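Local coordinates for protein transglutaminase elicitor (Phytophthora sojae, PDB 3TW5) that catalyses, as a transglutaminase, the cross-linking of protein glutamine and lysine side chains, and probably acts as an elicitor of plant innate immunity, at residues Thr139-Val145 with Leu359-Cys365; Ser59-Tyr64 with Asp156-Leu160; Pro34-Ala38 with Leu289-Ile295; Leu160-Tyr165 with Leu350-Val355. The protein carries 1 engineered substitution. All coordinates share one frame; numbering follows the deposited sequence.

Contact 1: residues Thr139-Val145 with Leu359-Cys365; sequences TEPKCPV and LKKSAAC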
loop_
_atom_site.group_PDB
_atom_site.type_symbol
_atom_site.label_atom_id
_atom_site.label_comp_id
_atom_site.label_asym_id
_atom_site.label_seq_id
_atom_site.Cartn_x
_atom_site.Cartn_y
_atom_site.Cartn_z
ATOM N N THR A 139 -12.820 -8.157 0.266
ATOM C CA THR A 139 -13.893 -7.638 -0.582
ATOM C C THR A 139 -14.396 -6.322 0.001
ATOM O O THR A 139 -14.620 -6.228 1.211
ATOM C CB THR A 139 -15.070 -8.637 -0.678
ATOM O OG1 THR A 139 -14.587 -9.919 -1.092
ATOM C CG2 THR A 139 -16.117 -8.159 -1.673
ATOM N N GLU A 140 -14.566 -5.311 -0.850
ATOM C CA GLU A 140 -14.975 -3.980 -0.399
ATOM C C GLU A 140 -16.370 -3.973 0.220
ATOM O O GLU A 140 -17.292 -4.564 -0.341
ATOM C CB GLU A 140 -14.919 -2.968 -1.546
ATOM C CG GLU A 140 -15.160 -1.527 -1.095
ATOM C CD GLU A 140 -15.296 -0.551 -2.240
ATOM O OE1 GLU A 140 -14.786 0.582 -2.112
ATOM O OE2 GLU A 140 -15.919 -0.907 -3.263
ATOM N N PRO A 141 -16.520 -3.310 1.386
ATOM C CA PRO A 141 -17.841 -3.035 1.937
ATOM C C PRO A 141 -18.643 -2.193 0.951
ATOM O O PRO A 141 -18.140 -1.180 0.456
ATOM C CB PRO A 141 -17.534 -2.213 3.194
ATOM C CG PRO A 141 -16.160 -2.568 3.559
ATOM C CD PRO A 141 -15.444 -2.849 2.282
ATOM N N LYS A 142 -19.868 -2.617 0.653
ATOM C CA LYS A 142 -20.686 -1.928 -0.343
ATOM C C LYS A 142 -21.723 -0.998 0.292
ATOM O O LYS A 142 -21.733 0.206 0.017
ATOM C CB LYS A 142 -21.358 -2.926 -1.294
ATOM C CG LYS A 142 -21.686 -2.339 -2.665
ATOM C CD LYS A 142 -22.822 -3.082 -3.359
ATOM C CE LYS A 142 -22.351 -4.357 -4.052
ATOM N NZ LYS A 142 -23.505 -5.143 -4.583
ATOM N N CYS A 143 -22.583 -1.553 1.142
ATOM C CA CYS A 143 -23.679 -0.785 1.728
ATOM C C CYS A 143 -23.799 -1.019 3.248
ATOM O O CYS A 143 -23.288 -2.022 3.753
ATOM C CB CYS A 143 -24.987 -1.093 0.983
ATOM S SG CYS A 143 -25.601 -2.771 1.205
ATOM N N PRO A 144 -24.461 -0.089 3.980
ATOM C CA PRO A 144 -24.497 -0.112 5.452
ATOM C C PRO A 144 -25.039 -1.398 6.078
ATOM O O PRO A 144 -25.845 -2.099 5.463
ATOM C CB PRO A 144 -25.419 1.063 5.798
ATOM C CG PRO A 144 -25.302 1.981 4.646
ATOM C CD PRO A 144 -25.178 1.087 3.450
ATOM N N VAL A 145 -24.583 -1.690 7.296
ATOM C CA VAL A 145 -25.009 -2.869 8.055
ATOM C C VAL A 145 -25.405 -2.473 9.478
ATOM O O VAL A 145 -24.629 -1.833 10.192
ATOM C CB VAL A 145 -23.894 -3.946 8.129
ATOM C CG1 VAL A 145 -24.383 -5.184 8.878
ATOM C CG2 VAL A 145 -23.423 -4.330 6.744
ATOM N N LEU A 359 -18.366 -7.459 7.447
ATOM C CA LEU A 359 -17.854 -7.339 6.080
ATOM C C LEU A 359 -18.640 -8.185 5.078
ATOM O O LEU A 359 -18.905 -7.739 3.960
ATOM C CB LEU A 359 -16.372 -7.722 6.025
ATOM C CG LEU A 359 -15.339 -6.716 6.538
ATOM C CD1 LEU A 359 -14.033 -7.428 6.834
ATOM C CD2 LEU A 359 -15.118 -5.579 5.550
ATOM N N LYS A 360 -19.006 -9.401 5.484
ATOM C CA LYS A 360 -19.760 -10.311 4.624
ATOM C C LYS A 360 -21.154 -9.769 4.321
ATOM O O LYS A 360 -21.644 -9.898 3.198
ATOM C CB LYS A 360 -19.867 -11.705 5.252
ATOM C CG LYS A 360 -20.365 -12.771 4.284
ATOM C CD LYS A 360 -20.995 -13.951 5.004
ATOM C CE LYS A 360 -21.644 -14.906 4.007
ATOM N NZ LYS A 360 -22.253 -16.088 4.676
ATOM N N LYS A 361 -21.782 -9.164 5.326
ATOM C CA LYS A 361 -23.107 -8.572 5.170
ATOM C C LYS A 361 -23.061 -7.298 4.334
ATOM O O LYS A 361 -23.990 -7.010 3.583
ATOM C CB LYS A 361 -23.731 -8.283 6.535
ATOM C CG LYS A 361 -24.154 -9.524 7.296
ATOM C CD LYS A 361 -24.751 -9.160 8.641
ATOM C CE LYS A 361 -25.227 -10.398 9.376
ATOM N NZ LYS A 361 -25.682 -10.059 10.747
ATOM N N SER A 362 -21.973 -6.545 4.465
ATOM C CA SER A 362 -21.799 -5.297 3.728
ATOM C C SER A 362 -21.610 -5.525 2.229
ATOM O O SER A 362 -22.154 -4.783 1.409
ATOM C CB SER A 362 -20.616 -4.514 4.286
ATOM O OG SER A 362 -20.662 -3.168 3.859
ATOM N N ALA A 363 -20.838 -6.554 1.888
ATOM C CA ALA A 363 -20.537 -6.883 0.498
ATOM C C ALA A 363 -21.727 -7.517 -0.218
ATOM O O ALA A 363 -21.916 -7.308 -1.419
ATOM C CB ALA A 363 -19.321 -7.801 0.425
ATOM N N ALA A 364 -22.521 -8.288 0.524
ATOM C CA ALA A 364 -23.694 -8.965 -0.028
ATOM C C ALA A 364 -24.945 -8.085 0.042
ATOM O O ALA A 364 -25.995 -8.442 -0.501
ATOM C CB ALA A 364 -23.926 -10.293 0.687
ATOM N N CYS A 365 -24.814 -6.934 0.701
ATOM C CA CYS A 365 -25.912 -5.985 0.913
ATOM C C CYS A 365 -27.131 -6.598 1.622
ATOM O O CYS A 365 -28.223 -6.683 1.054
ATOM C CB CYS A 365 -26.288 -5.248 -0.386
ATOM S SG CYS A 365 -25.401 -3.669 -0.614
#

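Contact 2: residues Ser59-Tyr64 with Asp156-Leu160; sequences SAAEKY and DLKAL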
loop_
_atom_site.group_PDB
_atom_site.type_symbol
_atom_site.label_atom_id
_atom_site.label_comp_id
_atom_site.label_asym_id
_atom_site.label_seq_id
_atom_site.Cartn_x
_atom_site.Cartn_y
_atom_site.Cartn_z
ATOM N N SER A 59 -17.587 7.626 16.046
ATOM C CA SER A 59 -16.457 6.996 15.365
ATOM C C SER A 59 -16.655 5.497 15.152
ATOM O O SER A 59 -17.498 4.871 15.804
ATOM C CB SER A 59 -15.171 7.237 16.153
ATOM O OG SER A 59 -15.232 6.638 17.437
ATOM N N ALA A 60 -15.868 4.931 14.238
ATOM C CA ALA A 60 -15.891 3.493 13.964
ATOM C C ALA A 60 -15.552 2.665 15.205
ATOM O O ALA A 60 -16.083 1.569 15.391
ATOM C CB ALA A 60 -14.949 3.157 12.823
ATOM N N ALA A 61 -14.672 3.199 16.050
ATOM C CA ALA A 61 -14.333 2.568 17.320
ATOM C C ALA A 61 -15.536 2.522 18.260
ATOM O O ALA A 61 -15.893 1.452 18.762
ATOM C CB ALA A 61 -13.174 3.289 17.973
ATOM N N GLU A 62 -16.160 3.683 18.478
ATOM C CA GLU A 62 -17.339 3.803 19.339
ATOM C C GLU A 62 -18.483 2.910 18.873
ATOM O O GLU A 62 -19.176 2.304 19.689
ATOM C CB GLU A 62 -17.803 5.261 19.412
ATOM C CG GLU A 62 -19.065 5.484 20.249
ATOM C CD GLU A 62 -19.293 6.939 20.620
ATOM O OE1 GLU A 62 -18.361 7.761 20.464
ATOM O OE2 GLU A 62 -20.410 7.258 21.078
ATOM N N LYS A 63 -18.671 2.837 17.559
ATOM C CA LYS A 63 -19.705 1.994 16.967
ATOM C C LYS A 63 -19.436 0.511 17.210
ATOM O O LYS A 63 -20.369 -0.261 17.445
ATOM C CB LYS A 63 -19.845 2.276 15.471
ATOM C CG LYS A 63 -20.533 3.590 15.149
ATOM C CD LYS A 63 -20.793 3.711 13.661
ATOM C CE LYS A 63 -21.515 4.998 13.331
ATOM N NZ LYS A 63 -21.746 5.112 11.871
ATOM N N TYR A 64 -18.161 0.124 17.160
ATOM C CA TYR A 64 -17.757 -1.256 17.432
ATOM C C TYR A 64 -17.999 -1.625 18.894
ATOM O O TYR A 64 -18.508 -2.709 19.187
ATOM C CB TYR A 64 -16.290 -1.498 17.052
ATOM C CG TYR A 64 -15.834 -2.926 17.280
ATOM C CD1 TYR A 64 -16.079 -3.917 16.330
ATOM C CD2 TYR A 64 -15.172 -3.288 18.455
ATOM C CE1 TYR A 64 -15.670 -5.234 16.541
ATOM C CE2 TYR A 64 -14.762 -4.602 18.677
ATOM C CZ TYR A 64 -15.012 -5.568 17.716
ATOM O OH TYR A 64 -14.605 -6.865 17.930
ATOM N N ASP A 156 -16.856 2.906 7.989
ATOM C CA ASP A 156 -16.598 2.446 9.353
ATOM C C ASP A 156 -15.943 1.066 9.341
ATOM O O ASP A 156 -15.002 0.807 10.098
ATOM C CB ASP A 156 -17.894 2.389 10.166
ATOM C CG ASP A 156 -18.440 3.765 10.517
ATOM O OD1 ASP A 156 -17.661 4.657 10.919
ATOM O OD2 ASP A 156 -19.672 3.941 10.415
ATOM N N LEU A 157 -16.448 0.190 8.471
ATOM C CA LEU A 157 -15.921 -1.164 8.327
ATOM C C LEU A 157 -14.513 -1.174 7.741
ATOM O O LEU A 157 -13.691 -2.007 8.117
ATOM C CB LEU A 157 -16.865 -2.028 7.487
ATOM C CG LEU A 157 -18.288 -2.209 8.023
ATOM C CD1 LEU A 157 -19.091 -3.095 7.099
ATOM C CD2 LEU A 157 -18.294 -2.778 9.435
ATOM N N LYS A 158 -14.239 -0.241 6.832
ATOM C CA LYS A 158 -12.885 -0.049 6.306
ATOM C C LYS A 158 -11.906 0.310 7.426
ATOM O O LYS A 158 -10.762 -0.142 7.421
ATOM C CB LYS A 158 -12.868 1.023 5.208
ATOM C CG LYS A 158 -13.523 0.580 3.910
ATOM C CD LYS A 158 -13.459 1.649 2.832
ATOM C CE LYS A 158 -14.073 1.132 1.536
ATOM N NZ LYS A 158 -13.888 2.067 0.397
ATOM N N ALA A 159 -12.372 1.110 8.386
ATOM C CA ALA A 159 -11.584 1.478 9.563
ATOM C C ALA A 159 -11.301 0.274 10.446
ATOM O O ALA A 159 -10.158 0.040 10.840
ATOM C CB ALA A 159 -12.298 2.550 10.367
ATOM N N LEU A 160 -12.351 -0.484 10.750
ATOM C CA LEU A 160 -12.238 -1.640 11.629
ATOM C C LEU A 160 -11.303 -2.706 11.060
ATOM O O LEU A 160 -10.383 -3.149 11.749
ATOM C CB LEU A 160 -13.620 -2.228 11.941
ATOM C CG LEU A 160 -14.601 -1.359 12.737
ATOM C CD1 LEU A 160 -15.917 -2.090 12.915
ATOM C CD2 LEU A 160 -14.026 -0.938 14.090
#

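Contact 3: residues Pro34-Ala38 with Leu289-Ile295; sequences PSPWA and LVSSGQI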
loop_
_atom_site.group_PDB
_atom_site.type_symbol
_atom_site.label_atom_id
_atom_site.label_comp_id
_atom_site.label_asym_id
_atom_site.label_seq_id
_atom_site.Cartn_x
_atom_site.Cartn_y
_atom_site.Cartn_z
ATOM N N PRO A 34 -11.003 -7.831 -8.947
ATOM C CA PRO A 34 -11.470 -6.457 -8.757
ATOM C C PRO A 34 -10.359 -5.570 -8.205
ATOM O O PRO A 34 -9.432 -6.068 -7.555
ATOM C CB PRO A 34 -12.595 -6.606 -7.726
ATOM C CG PRO A 34 -12.232 -7.816 -6.948
ATOM C CD PRO A 34 -11.531 -8.741 -7.912
ATOM N N SER A 35 -10.451 -4.273 -8.479
ATOM C CA SER A 35 -9.488 -3.307 -7.969
ATOM C C SER A 35 -9.472 -3.318 -6.444
ATOM O O SER A 35 -10.517 -3.503 -5.815
ATOM C CB SER A 35 -9.826 -1.903 -8.473
ATOM O OG SER A 35 -8.991 -0.925 -7.871
ATOM N N PRO A 36 -8.281 -3.143 -5.842
ATOM C CA PRO A 36 -8.228 -2.906 -4.405
ATOM C C PRO A 36 -9.011 -1.639 -4.068
ATOM O O PRO A 36 -8.949 -0.663 -4.820
ATOM C CB PRO A 36 -6.736 -2.701 -4.138
ATOM C CG PRO A 36 -6.052 -3.414 -5.236
ATOM C CD PRO A 36 -6.934 -3.237 -6.432
ATOM N N TRP A 37 -9.753 -1.663 -2.966
ATOM C CA TRP A 37 -10.603 -0.529 -2.603
ATOM C C TRP A 37 -9.848 0.631 -1.968
ATOM O O TRP A 37 -8.789 0.445 -1.370
ATOM C CB TRP A 37 -11.774 -0.961 -1.715
ATOM C CG TRP A 37 -11.434 -1.879 -0.568
ATOM C CD1 TRP A 37 -11.518 -3.241 -0.562
ATOM C CD2 TRP A 37 -10.998 -1.498 0.742
ATOM N NE1 TRP A 37 -11.151 -3.734 0.665
ATOM C CE2 TRP A 37 -10.827 -2.688 1.486
ATOM C CE3 TRP A 37 -10.726 -0.269 1.357
ATOM C CZ2 TRP A 37 -10.393 -2.687 2.815
ATOM C CZ3 TRP A 37 -10.296 -0.267 2.682
ATOM C CH2 TRP A 37 -10.135 -1.471 3.396
ATOM N N ALA A 38 -10.401 1.832 -2.109
ATOM C CA ALA A 38 -9.802 3.026 -1.531
ATOM C C ALA A 38 -10.248 3.204 -0.088
ATOM O O ALA A 38 -11.378 2.869 0.269
ATOM C CB ALA A 38 -10.153 4.247 -2.356
ATOM N N LEU A 289 -16.989 1.974 -3.424
ATOM C CA LEU A 289 -16.335 2.708 -4.508
ATOM C C LEU A 289 -15.964 1.850 -5.720
ATOM O O LEU A 289 -15.927 2.349 -6.844
ATOM C CB LEU A 289 -15.089 3.430 -3.984
ATOM C CG LEU A 289 -15.239 4.357 -2.774
ATOM C CD1 LEU A 289 -13.875 4.701 -2.204
ATOM C CD2 LEU A 289 -16.012 5.627 -3.113
ATOM N N VAL A 290 -15.683 0.569 -5.491
ATOM C CA VAL A 290 -15.278 -0.335 -6.572
ATOM C C VAL A 290 -16.465 -0.743 -7.449
ATOM O O VAL A 290 -16.387 -0.649 -8.679
ATOM C CB VAL A 290 -14.505 -1.579 -6.040
ATOM C CG1 VAL A 290 -14.271 -2.604 -7.149
ATOM C CG2 VAL A 290 -13.182 -1.157 -5.422
ATOM N N SER A 291 -17.561 -1.175 -6.822
ATOM C CA SER A 291 -18.764 -1.580 -7.561
ATOM C C SER A 291 -19.482 -0.395 -8.219
ATOM O O SER A 291 -20.262 -0.585 -9.152
ATOM C CB SER A 291 -19.727 -2.366 -6.665
ATOM O OG SER A 291 -20.265 -1.546 -5.641
ATOM N N SER A 292 -19.211 0.816 -7.727
ATOM C CA SER A 292 -19.724 2.051 -8.328
ATOM C C SER A 292 -18.999 2.412 -9.621
ATOM O O SER A 292 -19.551 3.106 -10.478
ATOM C CB SER A 292 -19.568 3.228 -7.362
ATOM O OG SER A 292 -20.321 3.042 -6.182
ATOM N N GLY A 293 -17.757 1.953 -9.749
ATOM C CA GLY A 293 -16.858 2.446 -10.786
ATOM C C GLY A 293 -16.213 3.740 -10.319
ATOM O O GLY A 293 -15.399 4.334 -11.030
ATOM N N GLN A 294 -16.577 4.161 -9.110
ATOM C CA GLN A 294 -16.074 5.387 -8.502
ATOM C C GLN A 294 -14.604 5.268 -8.079
ATOM O O GLN A 294 -13.962 6.269 -7.748
ATOM C CB GLN A 294 -16.952 5.765 -7.306
ATOM C CG GLN A 294 -17.052 7.261 -7.047
ATOM C CD GLN A 294 -18.121 7.618 -6.025
ATOM O OE1 GLN A 294 -18.949 6.782 -5.650
ATOM N NE2 GLN A 294 -18.108 8.869 -5.569
ATOM N N ILE A 295 -14.078 4.043 -8.108
ATOM C CA ILE A 295 -12.681 3.764 -7.741
ATOM C C ILE A 295 -11.667 4.451 -8.669
ATOM O O ILE A 295 -10.529 4.714 -8.269
ATOM C CB ILE A 295 -12.406 2.223 -7.638
ATOM C CG1 ILE A 295 -11.024 1.933 -7.031
ATOM C CG2 ILE A 295 -12.573 1.528 -8.994
ATOM C CD1 ILE A 295 -10.931 2.156 -5.530
#

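Contact 4: residues Leu160-Tyr165 with Leu350-Val355; sequences LVSLVY and LSYADV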
loop_
_atom_site.group_PDB
_atom_site.type_symbol
_atom_site.label_atom_id
_atom_site.label_comp_id
_atom_site.label_asym_id
_atom_site.label_seq_id
_atom_site.Cartn_x
_atom_site.Cartn_y
_atom_site.Cartn_z
ATOM N N LEU A 160 -12.351 -0.484 10.750
ATOM C CA LEU A 160 -12.238 -1.640 11.629
ATOM C C LEU A 160 -11.303 -2.706 11.060
ATOM O O LEU A 160 -10.383 -3.149 11.749
ATOM C CB LEU A 160 -13.620 -2.228 11.941
ATOM C CG LEU A 160 -14.601 -1.359 12.737
ATOM C CD1 LEU A 160 -15.917 -2.090 12.915
ATOM C CD2 LEU A 160 -14.026 -0.938 14.090
ATOM N N VAL A 161 -11.522 -3.092 9.802
ATOM C CA VAL A 161 -10.701 -4.120 9.154
ATOM C C VAL A 161 -9.245 -3.672 8.960
ATOM O O VAL A 161 -8.328 -4.486 9.038
ATOM C CB VAL A 161 -11.335 -4.637 7.825
ATOM C CG1 VAL A 161 -11.225 -3.606 6.713
ATOM C CG2 VAL A 161 -10.701 -5.953 7.398
ATOM N N SER A 162 -9.036 -2.378 8.734
ATOM C CA SER A 162 -7.685 -1.844 8.585
ATOM C C SER A 162 -6.876 -2.009 9.869
ATOM O O SER A 162 -5.731 -2.459 9.826
ATOM C CB SER A 162 -7.717 -0.376 8.152
ATOM O OG SER A 162 -8.174 -0.256 6.819
ATOM N N LEU A 163 -7.481 -1.659 11.003
ATOM C CA LEU A 163 -6.819 -1.771 12.301
ATOM C C LEU A 163 -6.612 -3.231 12.712
ATOM O O LEU A 163 -5.637 -3.552 13.400
ATOM C CB LEU A 163 -7.598 -1.016 13.378
ATOM C CG LEU A 163 -6.826 -0.669 14.655
ATOM C CD1 LEU A 163 -5.818 0.438 14.405
ATOM C CD2 LEU A 163 -7.770 -0.278 15.772
ATOM N N VAL A 164 -7.529 -4.104 12.293
ATOM C CA VAL A 164 -7.375 -5.541 12.503
ATOM C C VAL A 164 -6.065 -5.995 11.872
ATOM O O VAL A 164 -5.237 -6.617 12.536
ATOM C CB VAL A 164 -8.563 -6.353 11.926
ATOM C CG1 VAL A 164 -8.220 -7.840 11.831
ATOM C CG2 VAL A 164 -9.803 -6.158 12.774
ATOM N N TYR A 165 -5.873 -5.648 10.602
ATOM C CA TYR A 165 -4.669 -6.017 9.856
ATOM C C TYR A 165 -3.389 -5.481 10.486
ATOM O O TYR A 165 -2.328 -6.089 10.348
ATOM C CB TYR A 165 -4.780 -5.550 8.407
ATOM C CG TYR A 165 -5.440 -6.547 7.485
ATOM C CD1 TYR A 165 -4.722 -7.140 6.451
ATOM C CD2 TYR A 165 -6.778 -6.896 7.643
ATOM C CE1 TYR A 165 -5.320 -8.054 5.595
ATOM C CE2 TYR A 165 -7.384 -7.807 6.794
ATOM C CZ TYR A 165 -6.649 -8.380 5.772
ATOM O OH TYR A 165 -7.241 -9.287 4.928
ATOM N N LEU A 350 -10.048 -5.868 19.194
ATOM C CA LEU A 350 -10.768 -5.934 17.937
ATOM C C LEU A 350 -10.756 -7.373 17.432
ATOM O O LEU A 350 -9.702 -7.902 17.076
ATOM C CB LEU A 350 -10.117 -4.982 16.930
ATOM C CG LEU A 350 -10.914 -4.285 15.827
ATOM C CD1 LEU A 350 -12.185 -3.635 16.340
ATOM C CD2 LEU A 350 -10.029 -3.246 15.176
ATOM N N SER A 351 -11.927 -8.006 17.427
ATOM C CA SER A 351 -12.068 -9.379 16.952
ATOM C C SER A 351 -12.299 -9.418 15.446
ATOM O O SER A 351 -13.237 -8.797 14.940
ATOM C CB SER A 351 -13.224 -10.084 17.666
ATOM O OG SER A 351 -13.552 -11.304 17.016
ATOM N N TYR A 352 -11.447 -10.160 14.741
ATOM C CA TYR A 352 -11.572 -10.327 13.294
ATOM C C TYR A 352 -12.809 -11.148 12.941
ATOM O O TYR A 352 -13.355 -11.011 11.847
ATOM C CB TYR A 352 -10.303 -10.963 12.710
ATOM C CG TYR A 352 -10.300 -11.134 11.201
ATOM C CD1 TYR A 352 -10.668 -10.087 10.353
ATOM C CD2 TYR A 352 -9.905 -12.340 10.622
ATOM C CE1 TYR A 352 -10.661 -10.243 8.967
ATOM C CE2 TYR A 352 -9.890 -12.505 9.233
ATOM C CZ TYR A 352 -10.269 -11.452 8.416
ATOM O OH TYR A 352 -10.259 -11.606 7.050
ATOM N N ALA A 353 -13.248 -11.988 13.876
ATOM C CA ALA A 353 -14.473 -12.764 13.710
ATOM C C ALA A 353 -15.682 -11.835 13.613
ATOM O O ALA A 353 -16.544 -12.018 12.753
ATOM C CB ALA A 353 -14.637 -13.746 14.860
ATOM N N ASP A 354 -15.724 -10.836 14.495
ATOM C CA ASP A 354 -16.790 -9.835 14.509
ATOM C C ASP A 354 -16.772 -8.974 13.249
ATOM O O ASP A 354 -17.823 -8.701 12.668
ATOM C CB ASP A 354 -16.683 -8.942 15.753
ATOM C CG ASP A 354 -17.119 -9.653 17.030
ATOM O OD1 ASP A 354 -17.959 -10.581 16.954
ATOM O OD2 ASP A 354 -16.629 -9.273 18.119
ATOM N N VAL A 355 -15.574 -8.561 12.836
ATOM C CA VAL A 355 -15.391 -7.695 11.669
ATOM C C VAL A 355 -15.706 -8.433 10.360
ATOM O O VAL A 355 -16.368 -7.877 9.481
ATOM C CB VAL A 355 -13.974 -7.067 11.638
ATOM C CG1 VAL A 355 -13.797 -6.171 10.420
ATOM C CG2 VAL A 355 -13.722 -6.268 12.902
#

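Contact 1: residues Thr139-Val145 with Leu359-Cys365
The disulfide between Cys143 and Cys365 makes this a covalent clamp between a loop and a helix end: the loop leading from helix 128-137 to strand 145-147 is tied to the C-terminal end of helix 352-364. It is a worked example of how a crosslink can be backed by polar and apolar contacts. The two SG atoms, of Cys143 and Cys365, are 2.0 Å apart. Cys143 holds its sulfur between the backbone N and the carbonyl carbon (chi1 68°), and Cys365 meets it just where the chain leaves helical geometry with a positive phi.

Ser362 supplies both halves of a reciprocal pairing beside the bridge. Its backbone O receives Cys143 N at 3.3 Å in a nearly straight bond (166° at the hydrogen), and more weakly Lys142 N. Its hydroxyl answers by donating OG to Cys143 O over 2.9 Å, arriving from above the carbonyl plane. The Lys142 side chain runs past the disulfide, with CD 3.8 Å from Cys365 SG.

Apolar contacts flank this centre. Pro141 and Leu359 lie side by side, CG of the first 3.8 Å from CD2 of the second; Thr139 CG2 rests on Ala363 CB, and Val145 CG2 covers Ser362 CB at 3.7 Å while its CG1 crosses the Lys361 chain.

Helix 154-167 backs the contact, with Leu157 touching both Pro141 and Ser362, and Val161 touching Leu359. Val145 leads into the two-stranded sheet, where its backbone bonds to Phe152 of strand 150-152.

Contact 2: residues Ser59-Tyr64 with Asp156-Leu160
Lys63 and Asp156 supply the charged part of this contact between the start of helix 60-67 and helix 154-167. Their side chains meet at about a right angle, Lys63 NZ lying 2.8 Å from Asp156 OD2 in a salt bridge. The ammonium comes to the syn side of the carboxylate, 27° out of its plane, at the end of a lysine chain that is extended beyond CG. Several further bonds hold these buried groups: Lys63 NZ also reaches Thr151 O, while Asp156 takes Trp53 NE1 on OD1 and, on OD2, Gln153 N from just ahead of the helix. This network probably helps keep the aspartate ionised.

Apolar contacts fill the rest. Ala60 CB touches Ala159 CB at 3.7 Å and sits over Asp156 O at 3.6 Å. Leu160 reaches across with both methyls, CD2 lying 3.5 Å from Ala60 O and 3.8 Å from Tyr64 CB, and CD1 3.9 Å from Tyr64 CD1. The Tyr64 hydroxyl passes beyond to Ser351 N.

Ser59 adds a bond within its own segment, its OG accepting Glu62 N at 3.3 Å as an N-cap.

With axes 9.5 Å apart and crossing at -87°, this is nearly orthogonal helix packing in which alanines face each other.

Contact 3: residues Pro34-Ala38 with Leu289-Ile295
Val290 and Ile295 are the two bumps of this contact, and the hollow they enter is the backbone of Ser35 to Ala38, an extended, proline-rich run. Val290 presses in with CG2, which settles 3.6 Å from Ser35 O and 3.9 Å from Trp37 CA; the other methyl, CG1, faces back toward Pro34 CB. Ile295 enters with its CD1 methyl against the backbone on either side of Trp37, 3.5 Å from both Pro36 O and Ala38 N, while its CG1 lies 3.6 Å from Ser35 OG. That hydroxyl is engaged within its own segment, donating to Pro36 O at 3.1 Å.

The fit exemplifies a surface made from the connection between two paired strands: residues 289-295 belong to the link from strand 269-280 to strand 299-310 of the large antiparallel sheet, while 34-38 follows strand 29-31 of that sheet. A short, weakly bonded helical turn presents Leu289 and Val290; Gly293 then breaks it with a positive phi (83°), and the 3-10 turn beyond offers Ile295. Val290 and Ile295 thus reach the same trough from different parts of the link.

At the other end the relief is reversed. Ala38 CB is the small knob, resting in the corner formed by Leu289 CD1 at 3.8 Å and Ile295 CD1 at 3.9 Å, with Ile280 of the sheet also beside it. Trp37 gives the Val290 methyl only its CB side; with chi1 at 46° the indole swings away to lie on helix 154-167, and its NE1 donates to Glu138 O in the loop after helix 128-137.

Contact 4: residues Leu160-Tyr165 with Leu350-Val355
Helix-to-helix packing brings Val164 of helix 154-167 against Leu350, Tyr352 and Val355, the residues that lead into and begin helix 352-364. That second helix starts with an N-cap: Ser351 OG accepts weak bonds from Ala353 N and Asp354 N. The example shows one branched residue serving several neighbours. Val164 splits its two methyls between them. CG1, anti to the backbone N (chi1 165°), reaches Tyr352 CD1 at 3.6 Å, approaching the ring obliquely. CG2 takes the other direction, lying 3.8 Å from Leu350 CG and 3.9 Å from Val355 CG2.

Leu350, just ahead of the capped turn, lays its side chain over the first helix. Its CD2 methyl comes 3.4 Å from Leu160 O and 3.8 Å from Leu163 CB, and the Leu350 and Leu163 side chains cross at about a right angle. One turn into helix 352-364, Val355 CG1 covers Val161 CB at 3.9 Å. Tyr64 of helix 60-67 also touches Leu350, so a third helix borders this apolar layer.

Where the tyrosines of the two segments converge, the OH atoms of Tyr165 and Tyr352 are 4.4 Å apart, and Glu138 bonds to both, OE1 to Tyr165 OH and OE2 to Tyr352 OH.

In the fold
Helix 154-167 unites the four contacts: contacts 2 and 4 lie on it and share Leu160, with centres about 9 Å apart, while contacts 1 and 3 touch it from outside. Helix 352-364 carries contact 4 at its start and contact 1 at its end, about 14 Å between centres. Contact 3, where the large antiparallel sheet meets the helices, lies about 13 Å from contact 1 but 20 to 21 Å from contacts 2 and 4, again between centres. Lys158, bonded to both Glu140 and Ala38 O, joins contacts 1, 2 and 3. Contact 2 closes before contact 4 opens, and they fall within the spans of contacts 3 and 1 respectively. Contacts 1 and 3 alternate along the chain, each joining residues over 200 positions apart.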